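Local coordinates for glucose import ATP-binding protein GlcV (Sulfolobus solfataricus, PDB 1OXX), which hydrolyses ATP to energise glucose uptake as the ATP-binding subunit of the ABC transporter GlcSTUV, at residues A[92-95]-A[101-104]; A[67-70]-A[76-79]; A[166-171]-A[178-183]. The protein carries 1 engineered substitution. All blocks are in the same frame, centred on the assembly; numbering follows the deposited sequence.

Contact 1 (A[92-95]-A[101-104]); sequences ALYP and ENIA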
loop_
_atom_site.group_PDB
_atom_site.type_symbol
_atom_site.label_atom_id
_atom_site.label_comp_id
_atom_site.label_asym_id
_atom_site.label_seq_id
_atom_site.Cartn_x
_atom_site.Cartn_y
_atom_site.Cartn_z
ATOM N N ALA A 92 17.117 10.295 -3.837
ATOM C CA ALA A 92 18.210 9.730 -3.060
ATOM C C ALA A 92 18.987 10.779 -2.273
ATOM O O ALA A 92 18.802 11.978 -2.427
ATOM C CB ALA A 92 19.146 8.979 -3.978
ATOM N N LEU A 93 19.859 10.300 -1.406
ATOM C CA LEU A 93 20.756 11.209 -0.715
ATOM C C LEU A 93 21.838 11.651 -1.700
ATOM O O LEU A 93 22.157 10.930 -2.642
ATOM C CB LEU A 93 21.401 10.514 0.487
ATOM C CG LEU A 93 20.449 9.999 1.562
ATOM C CD1 LEU A 93 21.218 9.233 2.626
ATOM C CD2 LEU A 93 19.700 11.166 2.175
ATOM N N TYR A 94 22.403 12.842 -1.512
ATOM C CA TYR A 94 23.482 13.308 -2.369
ATOM C C TYR A 94 24.732 12.557 -1.945
ATOM O O TYR A 94 25.153 12.656 -0.792
ATOM C CB TYR A 94 23.713 14.807 -2.199
ATOM C CG TYR A 94 22.709 15.679 -2.907
ATOM C CD1 TYR A 94 21.625 16.203 -2.227
ATOM C CD2 TYR A 94 22.852 15.981 -4.256
ATOM C CE1 TYR A 94 20.701 17.017 -2.872
ATOM C CE2 TYR A 94 21.937 16.788 -4.911
ATOM C CZ TYR A 94 20.868 17.307 -4.214
ATOM O OH TYR A 94 19.956 18.111 -4.865
ATOM N N PRO A 95 25.320 11.799 -2.856
ATOM C CA PRO A 95 26.435 10.922 -2.507
ATOM C C PRO A 95 27.686 11.641 -2.024
ATOM O O PRO A 95 28.452 11.031 -1.270
ATOM C CB PRO A 95 26.698 10.164 -3.817
ATOM C CG PRO A 95 26.152 11.076 -4.870
ATOM C CD PRO A 95 24.936 11.671 -4.279
ATOM N N GLU A 101 25.410 17.418 5.847
ATOM C CA GLU A 101 25.193 18.272 4.707
ATOM C C GLU A 101 23.899 17.925 3.987
ATOM O O GLU A 101 23.179 18.805 3.484
ATOM C CB GLU A 101 26.392 18.146 3.758
ATOM C CG GLU A 101 27.667 18.786 4.283
ATOM C CD GLU A 101 28.853 18.638 3.344
ATOM O OE1 GLU A 101 29.162 17.513 2.900
ATOM O OE2 GLU A 101 29.503 19.679 3.057
ATOM N N ASN A 102 23.572 16.634 3.936
ATOM C CA ASN A 102 22.330 16.204 3.313
ATOM C C ASN A 102 21.123 16.722 4.090
ATOM O O ASN A 102 20.139 17.162 3.501
ATOM C CB ASN A 102 22.266 14.679 3.231
ATOM C CG ASN A 102 22.754 14.154 1.911
ATOM O OD1 ASN A 102 22.027 14.202 0.905
ATOM N ND2 ASN A 102 23.988 13.652 1.884
ATOM N N ILE A 103 21.185 16.652 5.415
ATOM C CA ILE A 103 20.080 17.091 6.253
ATOM C C ILE A 103 19.962 18.618 6.269
ATOM O O ILE A 103 18.853 19.163 6.326
ATOM C CB ILE A 103 20.225 16.517 7.661
ATOM C CG1 ILE A 103 20.215 14.983 7.619
ATOM C CG2 ILE A 103 19.115 17.038 8.577
ATOM C CD1 ILE A 103 20.638 14.320 8.958
ATOM N N ALA A 104 21.089 19.309 6.178
ATOM C CA ALA A 104 21.098 20.766 6.196
ATOM C C ALA A 104 20.643 21.381 4.886
ATOM O O ALA A 104 20.216 22.541 4.844
ATOM C CB ALA A 104 22.474 21.255 6.501
#
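N102 grips the backbone of Y94 with both ends of its amide, pinning the chain that follows the Q-loop glutamine Q89 to helix 99-104, in the region where ABC ATPases pass into their helical subdomain. Y94 N donates to N102 OD1 at 2.8 Å, in the carbonyl plane and on a lone pair. In return, N102 ND2 donates to Y94 O at 3.1 Å along an almost straight path of 177°, with the acceptor nearly in the plane of the amide. This pair of bonds takes up both the N-H and the C=O of one residue, as a neighbouring strand can. ND2 also donates to T98 O, so three bonds fix the rotation of the buried amide. A leucine at N102 would probably leave the N-H and carbonyl of Y94, together with T98 O, without these mates, and set the loop free to shift.

The tight part is the buried amide of N102, with L93 alongside. The L93 side chain crosses that of N102 at about a right angle, with L93 CB 3.8 Å from N102 OD1, while it also touches P138 of the loop before helix 143-155 and V149 and R153 of that helix. The other side is looser. Y94 is exposed, and its ring leans on F105, the planes meeting at about 50°. The Y94 CG atom sits beside its own backbone N (chi1 -78°), the same N that binds the amide, which brings the ring toward the oxygen. N102 OD1 therefore meets the ring at its edge, in plane, 3.7 Å from Y94 CD1.

Contact 2 (A[67-70]-A[76-79]); sequences RLVA and IVPP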
loop_
_atom_site.group_PDB
_atom_site.type_symbol
_atom_site.label_atom_id
_atom_site.label_comp_id
_atom_site.label_asym_id
_atom_site.label_seq_id
_atom_site.Cartn_x
_atom_site.Cartn_y
_atom_site.Cartn_z
ATOM N N ARG A 67 -6.419 26.815 1.099
ATOM C CA ARG A 67 -5.579 27.514 0.149
ATOM C C ARG A 67 -5.470 26.698 -1.134
ATOM O O ARG A 67 -5.120 25.525 -1.107
ATOM C CB ARG A 67 -4.198 27.860 0.736
ATOM C CG ARG A 67 -4.282 27.898 2.265
ATOM C CD ARG A 67 -2.916 27.993 2.971
ATOM N NE ARG A 67 -2.457 26.661 3.347
ATOM C CZ ARG A 67 -2.493 26.177 4.576
ATOM N NH1 ARG A 67 -2.932 26.924 5.580
ATOM N NH2 ARG A 67 -2.074 24.943 4.808
ATOM N N LEU A 68 -5.810 27.323 -2.252
ATOM C CA LEU A 68 -5.699 26.676 -3.558
ATOM C C LEU A 68 -4.223 26.608 -3.949
ATOM O O LEU A 68 -3.566 27.649 -4.153
ATOM C CB LEU A 68 -6.503 27.450 -4.602
ATOM C CG LEU A 68 -6.469 26.920 -6.035
ATOM C CD1 LEU A 68 -7.236 25.604 -6.144
ATOM C CD2 LEU A 68 -7.032 27.960 -6.985
ATOM N N VAL A 69 -3.681 25.399 -4.032
ATOM C CA VAL A 69 -2.267 25.232 -4.357
ATOM C C VAL A 69 -2.003 24.842 -5.820
ATOM O O VAL A 69 -0.886 24.985 -6.309
ATOM C CB VAL A 69 -1.576 24.233 -3.393
ATOM C CG1 VAL A 69 -1.670 24.713 -1.959
ATOM C CG2 VAL A 69 -2.194 22.851 -3.525
ATOM N N ALA A 70 -3.014 24.313 -6.504
ATOM C CA ALA A 70 -2.890 23.977 -7.919
ATOM C C ALA A 70 -4.275 23.871 -8.526
ATOM O O ALA A 70 -5.224 23.483 -7.853
ATOM C CB ALA A 70 -2.118 22.684 -8.100
ATOM N N ILE A 76 0.056 26.927 -8.306
ATOM C CA ILE A 76 -0.223 28.187 -7.615
ATOM C C ILE A 76 0.683 28.402 -6.417
ATOM O O ILE A 76 1.166 29.521 -6.197
ATOM C CB ILE A 76 -1.691 28.253 -7.234
ATOM C CG1 ILE A 76 -2.538 28.261 -8.512
ATOM C CG2 ILE A 76 -1.994 29.505 -6.421
ATOM C CD1 ILE A 76 -4.002 28.078 -8.280
ATOM N N VAL A 77 0.886 27.338 -5.642
ATOM C CA VAL A 77 1.818 27.325 -4.525
ATOM C C VAL A 77 2.836 26.218 -4.810
ATOM O O VAL A 77 2.479 25.047 -4.882
ATOM C CB VAL A 77 1.102 27.006 -3.199
ATOM C CG1 VAL A 77 2.107 26.895 -2.067
ATOM C CG2 VAL A 77 0.005 28.031 -2.906
ATOM N N PRO A 78 4.097 26.566 -5.006
ATOM C CA PRO A 78 5.140 25.584 -5.322
ATOM C C PRO A 78 5.524 24.701 -4.132
ATOM O O PRO A 78 5.167 25.043 -2.999
ATOM C CB PRO A 78 6.300 26.482 -5.736
ATOM C CG PRO A 78 6.121 27.629 -4.829
ATOM C CD PRO A 78 4.651 27.932 -4.942
ATOM N N PRO A 79 6.221 23.584 -4.358
ATOM C CA PRO A 79 6.518 22.644 -3.268
ATOM C C PRO A 79 7.168 23.272 -2.032
ATOM O O PRO A 79 6.779 22.948 -0.912
ATOM C CB PRO A 79 7.481 21.631 -3.909
ATOM C CG PRO A 79 7.342 21.792 -5.366
ATOM C CD PRO A 79 6.772 23.137 -5.645
#
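V69 and V77 form the nearest backbone approach between strand 67-71 and the chain leaving strand 74-75, the outermost strand of the antiparallel β-sheet of this ABC ATPase. The polar part centres on one oxygen. V69 O accepts from V77 N at 3.0 Å and from I76 N at 2.9 Å. The first bond is nearly straight (172°), though its donor is tilted from the carbonyl plane; the second is more bent (150°) and comes from above that plane. Both donors arrive from the same face, so two successive peptide N-H groups converge on a single acceptor and the chain curls around it.

The apolar contacts flank this fork. I76 CD1 presses against L68 CD2 at 3.3 Å, tighter than usual for two carbons. With CG anti to the backbone N (chi1 179°), L68 reaches out so that its CG and CD2 both meet I76 CD1, carried across by the nearly extended I76 chain. One branch of V69, CG1, lies 3.8 Å from V77 CB and equally close to V77 CG2, the two valines crossing obliquely beside the backbone bonds.

On its other flank strand 67-71 pairs with strand 61-64, where V69 and A70 both face L62 in a classic beta bulge, and L68 rests on E61 and Y63. R82 touches V69 and A70, and R82 NE donates to V77 O, tying the start of the loop to its later part, just before strand 84-88. The side chain of A70 lies about 12 Å from that of T46, a residue of helix 41-52 inferred to bind ATP.

Contact 3 (A[166-171]-A[178-183]); sequences EPFSNL and SARALV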
loop_
_atom_site.group_PDB
_atom_site.type_symbol
_atom_site.label_atom_id
_atom_site.label_comp_id
_atom_site.label_asym_id
_atom_site.label_seq_id
_atom_site.Cartn_x
_atom_site.Cartn_y
_atom_site.Cartn_z
ATOM N N GLU A 166 6.841 4.624 -1.807
ATOM C CA GLU A 166 7.686 3.428 -1.754
ATOM C C GLU A 166 8.839 3.645 -0.798
ATOM O O GLU A 166 9.992 3.366 -1.126
ATOM C CB GLU A 166 8.262 3.106 -3.136
ATOM C CG GLU A 166 7.251 2.645 -4.153
ATOM C CD GLU A 166 6.797 1.218 -3.921
ATOM O OE1 GLU A 166 7.598 0.420 -3.389
ATOM O OE2 GLU A 166 5.645 0.899 -4.275
ATOM N N PRO A 167 8.539 4.126 0.400
ATOM C CA PRO A 167 9.582 4.593 1.320
ATOM C C PRO A 167 10.489 3.525 1.915
ATOM O O PRO A 167 11.540 3.902 2.455
ATOM C CB PRO A 167 8.774 5.200 2.455
ATOM C CG PRO A 167 7.538 4.413 2.445
ATOM C CD PRO A 167 7.198 4.290 0.981
ATOM N N PHE A 168 10.100 2.251 1.851
ATOM C CA PHE A 168 10.872 1.196 2.514
ATOM C C PHE A 168 11.446 0.209 1.534
ATOM O O PHE A 168 12.035 -0.803 1.919
ATOM C CB PHE A 168 9.973 0.456 3.505
ATOM C CG PHE A 168 9.186 1.366 4.374
ATOM C CD1 PHE A 168 7.812 1.342 4.356
ATOM C CD2 PHE A 168 9.833 2.285 5.194
ATOM C CE1 PHE A 168 7.089 2.208 5.142
ATOM C CE2 PHE A 168 9.123 3.129 5.969
ATOM C CZ PHE A 168 7.744 3.087 5.958
ATOM N N SER A 169 11.288 0.510 0.256
ATOM C CA SER A 169 11.668 -0.440 -0.776
ATOM C C SER A 169 13.170 -0.574 -0.996
ATOM O O SER A 169 13.597 -1.484 -1.688
ATOM C CB SER A 169 10.931 -0.110 -2.075
ATOM O OG SER A 169 9.525 -0.093 -1.839
ATOM N N ASN A 170 13.976 0.304 -0.406
ATOM C CA ASN A 170 15.431 0.178 -0.529
ATOM C C ASN A 170 15.983 -0.780 0.517
ATOM O O ASN A 170 17.116 -1.241 0.423
ATOM C CB ASN A 170 16.119 1.532 -0.338
ATOM C CG ASN A 170 16.015 2.421 -1.557
ATOM O OD1 ASN A 170 15.625 1.976 -2.633
ATOM N ND2 ASN A 170 16.358 3.694 -1.389
ATOM N N LEU A 171 15.169 -1.062 1.523
ATOM C CA LEU A 171 15.598 -1.860 2.654
ATOM C C LEU A 171 15.375 -3.329 2.434
ATOM O O LEU A 171 14.440 -3.731 1.741
ATOM C CB LEU A 171 14.819 -1.467 3.905
ATOM C CG LEU A 171 15.046 -0.063 4.445
ATOM C CD1 LEU A 171 14.056 0.244 5.553
ATOM C CD2 LEU A 171 16.480 0.070 4.945
ATOM N N SER A 178 10.899 -2.442 11.238
ATOM C CA SER A 178 11.507 -1.395 12.052
ATOM C C SER A 178 11.276 -0.010 11.438
ATOM O O SER A 178 10.951 0.944 12.139
ATOM C CB SER A 178 13.018 -1.631 12.188
ATOM O OG SER A 178 13.300 -2.397 11.030
ATOM N N ALA A 179 11.439 0.091 10.123
ATOM C CA ALA A 179 11.303 1.361 9.423
ATOM C C ALA A 179 9.857 1.814 9.458
ATOM O O ALA A 179 9.579 2.996 9.614
ATOM C CB ALA A 179 11.775 1.218 8.000
ATOM N N ARG A 180 8.926 0.885 9.308
ATOM C CA ARG A 180 7.516 1.265 9.387
ATOM C C ARG A 180 7.175 1.780 10.782
ATOM O O ARG A 180 6.422 2.748 10.940
ATOM C CB ARG A 180 6.610 0.080 9.054
ATOM C CG ARG A 180 6.700 -0.404 7.621
ATOM C CD ARG A 180 6.101 -1.788 7.394
ATOM N NE ARG A 180 6.258 -2.216 6.009
ATOM C CZ ARG A 180 6.687 -3.418 5.632
ATOM N NH1 ARG A 180 6.993 -4.338 6.531
ATOM N NH2 ARG A 180 6.806 -3.694 4.345
ATOM N N ALA A 181 7.709 1.114 11.801
ATOM C CA ALA A 181 7.481 1.523 13.179
ATOM C C ALA A 181 8.040 2.929 13.441
ATOM O O ALA A 181 7.427 3.725 14.140
ATOM C CB ALA A 181 8.082 0.513 14.130
ATOM N N LEU A 182 9.190 3.242 12.863
ATOM C CA LEU A 182 9.780 4.552 13.047
ATOM C C LEU A 182 8.884 5.621 12.420
ATOM O O LEU A 182 8.655 6.660 13.024
ATOM C CB LEU A 182 11.190 4.605 12.461
ATOM C CG LEU A 182 11.870 5.970 12.545
ATOM C CD1 LEU A 182 12.040 6.378 13.994
ATOM C CD2 LEU A 182 13.219 5.961 11.827
ATOM N N VAL A 183 8.370 5.357 11.228
ATOM C CA VAL A 183 7.493 6.335 10.577
ATOM C C VAL A 183 6.236 6.558 11.411
ATOM O O VAL A 183 5.783 7.693 11.546
ATOM C CB VAL A 183 7.134 5.901 9.149
ATOM C CG1 VAL A 183 5.955 6.706 8.622
ATOM C CG2 VAL A 183 8.326 6.069 8.248
#
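F168 and A179 bring the backbones closest, with CA atoms 6.9 Å apart, where two overlapping type I turns, E166 to S169 and F168 to L171, run beside the early turns of helix 176-190. No hydrogen bond joins the two segments, and the buried contact rests on the F168 ring. R180 CG lies over one face of F168, 4.0 Å from the centroid of the F168 ring and 27° off its normal, a CH-pi contact. P167 CG covers the opposite face, offset toward the rim. V183 CG2 approaches the edge, near the ring plane, at 3.8 Å from F168 CE2, and A179 CB comes in obliquely at 3.6 Å from F168 CD2. A179 CB also meets L171 CD1 at 3.5 Å, a tight fit. A179 and V183 stand one helical turn apart, and R180 lies between them in sequence.

R180 CG stands beside its backbone N (chi1 -66°), and from there the chain runs extended to NE, carrying the guanidinium past the ring with its plane 78° from it. The polar end is secured by salt bridges to D203 through NE and to D177 through NH1. F168 also touches D203 and I207 of helix 201-207 and Q147 of helix 143-155, so three helices contribute to its surroundings.

Within the first turn, S169 OG donates to E166 OE1 (2.5 Å, unusually short), and E166 OE2 is bonded to H199 ND1. E166, inferred to bind ATP, ends the Walker B motif, and S169 to L171 belong to the D-loop. The arrangement is that of the Walker B to D-loop passage of an ABC ATPase, its turns anchored on the following helix.

Along the chain the order is contact 2, contact 1, contact 3, each closing before the next opens, and all lie within the ABC ATPase domain. Contact 2 stands apart in the antiparallel β-sheet, with centres about 26 Å from contact 1 and about 29 Å from contact 3. Contacts 1 and 3 are nearer, about 18 Å between centres and about 7 Å between nearest atoms, and both follow strands of the mixed central sheet, 84-88 and 161-165, which are adjacent and parallel. Helix 143-155 touches both. Q89, which lies just before contact 1, touches E166 of contact 3, so the Q-loop and Walker B regions meet at the inferred ATP site.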